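Local coordinates for predicted acetamidase/formamidase (Thermoanaerobacter tengcongensis, PDB 3TKK) that probably hydrolyses carbon-nitrogen bonds in small linear amides such as formamide or acetamide, as a metal-binding member of the acetamidase/formamidase family, at the interface of chains A and B. Sequence-based numbering; all coordinates share one arbitrary frame. Chains: chain A/B, Predicted acetamidase/formamidase.

The interface of chains A and B. Residues chain A 92-94, 109, 122, 128; chain B 262, 265-266, 269.
With CG anti to the backbone N (chi1 -180°), A:Phe122 extends its ring from a loop of chain A toward B:Thr265, whose chi1 of 56° sets OG1 between its own backbone N and carbonyl carbon and turns CG2 toward the strands of chain A. The tip of the ring meets helix 260-270 of chain B: CE1 lies 3.6 Å from B:Thr265 OG1, and CZ touches the carbonyl oxygen of B:Gly262. B:Leu266 covers one face, its CB above the plane near CZ and its CD1 methyl 4.0 Å above the plane of the A:Phe122 ring, over its centre, while B:Ile269 CD1 meets A:Phe122 CD1 near the ring's base. A flat, broad side chain suits this place because it can touch successive turns of the helix at once; an alanine here would probably open a gap beside the helix and leave B:Leu266 CD1 without the ring face it packs on. Beta-branched B:Ile269 has two arms for two leucines, CG2 meeting A:Leu92 CD2 at 3.8 Å and CD1 meeting A:Leu128 CD1 at 3.7 Å. B:Thr265 is two-sided: its methyl packs against A:Thr94 CG2 and obliquely against CE2 of the A:Tyr109 ring, above its plane, whereas its hydroxyl makes a weak hydrogen bond to B:Gly262 O and also holds a water. This largely apolar helix-on-strands contact recurs with the chains exchanged in the two-fold symmetric assembly, which may reflect a dimer, though the structure alone does not show this. Tyrosine pairs an apolar ring with a polar end, and the shared water lies 2.8 Å from B:Thr265 OG1 and 2.9 Å from the phenolic OH of A:Tyr109.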
ATOM      1  N   LEU A  92      21.861   4.212   7.947  1.00 22.96           N
ATOM      2  CA  LEU A  92      20.519   4.085   8.425  1.00 21.93           C
ATOM      3  C   LEU A  92      20.455   5.150   9.518  1.00 24.58           C
ATOM      4  O   LEU A  92      21.436   5.261  10.331  1.00 25.71           O
ATOM      5  CB  LEU A  92      20.309   2.700   9.090  1.00 22.39           C
ATOM      6  CG  LEU A  92      20.305   1.705   7.955  1.00 25.58           C
ATOM      7  CD1 LEU A  92      20.560   0.349   8.446  1.00 24.32           C
ATOM      8  CD2 LEU A  92      18.884   1.845   7.350  1.00 25.66           C
ATOM      9  N   ALA A  93      19.329   5.858   9.578  1.00 24.46           N
ATOM     10  CA  ALA A  93      19.037   6.891  10.580  1.00 22.14           C
ATOM     11  C   ALA A  93      17.674   6.767  11.155  1.00 21.71           C
ATOM     12  O   ALA A  93      16.689   6.437  10.443  1.00 20.99           O
ATOM     13  CB  ALA A  93      19.256   8.319   9.971  1.00 22.05           C
ATOM     14  N   THR A  94      17.558   7.019  12.481  1.00 23.16           N
ATOM     15  CA  THR A  94      16.214   7.230  13.037  1.00 22.31           C
ATOM     16  C   THR A  94      16.359   7.978  14.336  1.00 24.77           C
ATOM     17  O   THR A  94      17.406   8.448  14.610  1.00 25.46           O
ATOM     18  CB  THR A  94      15.520   5.889  13.356  1.00 22.02           C
ATOM     19  OG1 THR A  94      14.132   6.113  13.672  1.00 21.65           O
ATOM     20  CG2 THR A  94      16.220   5.105  14.517  1.00 23.16           C
ATOM     21  N   TYR A 109      19.875   8.566  16.073  1.00 30.58           N
ATOM     22  CA  TYR A 109      20.573   7.323  15.844  1.00 28.79           C
ATOM     23  C   TYR A 109      21.036   7.345  14.443  1.00 27.78           C
ATOM     24  O   TYR A 109      20.313   7.862  13.609  1.00 27.04           O
ATOM     25  CB  TYR A 109      19.581   6.167  15.929  1.00 26.72           C
ATOM     26  CG  TYR A 109      20.129   4.783  15.568  1.00 27.98           C
ATOM     27  CD1 TYR A 109      20.786   4.005  16.504  1.00 29.60           C
ATOM     28  CD2 TYR A 109      19.957   4.254  14.289  1.00 28.71           C
ATOM     29  CE1 TYR A 109      21.285   2.698  16.192  1.00 27.96           C
ATOM     30  CE2 TYR A 109      20.434   2.934  13.970  1.00 27.00           C
ATOM     31  CZ  TYR A 109      21.059   2.183  14.949  1.00 26.76           C
ATOM     32  OH  TYR A 109      21.480   0.915  14.626  1.00 27.25           O
ATOM     33  N   PHE A 122      22.861  -5.630   7.491  1.00 27.53           N
ATOM     34  CA  PHE A 122      22.113  -4.888   8.531  1.00 27.21           C
ATOM     35  C   PHE A 122      22.730  -5.186   9.896  1.00 29.69           C
ATOM     36  O   PHE A 122      22.901  -4.281  10.747  1.00 31.48           O
ATOM     37  CB  PHE A 122      20.613  -5.306   8.475  1.00 26.82           C
ATOM     38  CG  PHE A 122      19.737  -4.626   9.479  1.00 25.42           C
ATOM     39  CD1 PHE A 122      19.314  -3.327   9.270  1.00 23.73           C
ATOM     40  CD2 PHE A 122      19.483  -5.239  10.703  1.00 25.50           C
ATOM     41  CE1 PHE A 122      18.474  -2.664  10.210  1.00 23.25           C
ATOM     42  CE2 PHE A 122      18.728  -4.640  11.651  1.00 25.07           C
ATOM     43  CZ  PHE A 122      18.197  -3.321  11.405  1.00 23.93           C
ATOM     44  N   LEU A 128      20.464  -8.233   3.770  1.00 28.80           N
ATOM     45  CA  LEU A 128      19.216  -8.048   3.015  1.00 25.55           C
ATOM     46  C   LEU A 128      19.547  -7.682   1.602  1.00 25.58           C
ATOM     47  O   LEU A 128      20.225  -6.636   1.358  1.00 24.84           O
ATOM     48  CB  LEU A 128      18.387  -6.856   3.554  1.00 24.69           C
ATOM     49  CG  LEU A 128      18.140  -7.046   5.065  1.00 26.65           C
ATOM     50  CD1 LEU A 128      17.509  -5.717   5.589  1.00 22.74           C
ATOM     51  CD2 LEU A 128      17.191  -8.189   5.324  1.00 24.94           C
TER
ATOM     52  N   GLY B 262      16.902  -0.425  16.314  1.00 23.73           N
ATOM     53  CA  GLY B 262      16.944  -1.639  15.508  1.00 23.53           C
ATOM     54  C   GLY B 262      15.619  -1.899  14.808  1.00 22.44           C
ATOM     55  O   GLY B 262      15.553  -2.216  13.621  1.00 21.86           O
ATOM     56  N   THR B 265      14.611   1.050  12.212  1.00 19.92           N
ATOM     57  CA  THR B 265      15.362   1.028  10.959  1.00 21.87           C
ATOM     58  C   THR B 265      15.120  -0.276  10.116  1.00 21.36           C
ATOM     59  O   THR B 265      15.043  -0.205   8.851  1.00 19.13           O
ATOM     60  CB  THR B 265      16.937   1.234  11.189  1.00 20.47           C
ATOM     61  OG1 THR B 265      17.419   0.222  12.104  1.00 21.41           O
ATOM     62  CG2 THR B 265      17.179   2.545  11.728  1.00 20.54           C
ATOM     63  N   LEU B 266      14.948  -1.416  10.786  1.00 20.10           N
ATOM     64  CA  LEU B 266      14.629  -2.696  10.097  1.00 20.14           C
ATOM     65  C   LEU B 266      13.257  -2.520   9.348  1.00 19.28           C
ATOM     66  O   LEU B 266      13.114  -2.840   8.168  1.00 19.07           O
ATOM     67  CB  LEU B 266      14.479  -3.910  11.103  1.00 20.84           C
ATOM     68  CG  LEU B 266      14.226  -5.296  10.414  1.00 21.07           C
ATOM     69  CD1 LEU B 266      15.366  -5.532   9.440  1.00 23.50           C
ATOM     70  CD2 LEU B 266      14.079  -6.553  11.448  1.00 25.05           C
ATOM     71  N   ILE B 269      13.207  -0.466   6.159  1.00 17.97           N
ATOM     72  CA  ILE B 269      13.809  -0.954   5.024  1.00 18.22           C
ATOM     73  C   ILE B 269      13.283  -2.335   4.551  1.00 18.55           C
ATOM     74  O   ILE B 269      13.503  -2.623   3.391  1.00 19.04           O
ATOM     75  CB  ILE B 269      15.447  -0.945   5.163  1.00 18.83           C
ATOM     76  CG1 ILE B 269      15.977  -1.883   6.275  1.00 20.66           C
ATOM     77  CG2 ILE B 269      15.988   0.422   5.394  1.00 18.57           C
ATOM     78  CD1 ILE B 269      17.544  -2.095   6.171  1.00 20.41           C
TER
HETATM   79  O   HOH W   1      20.121  -0.412  12.493  1.00  5.42           O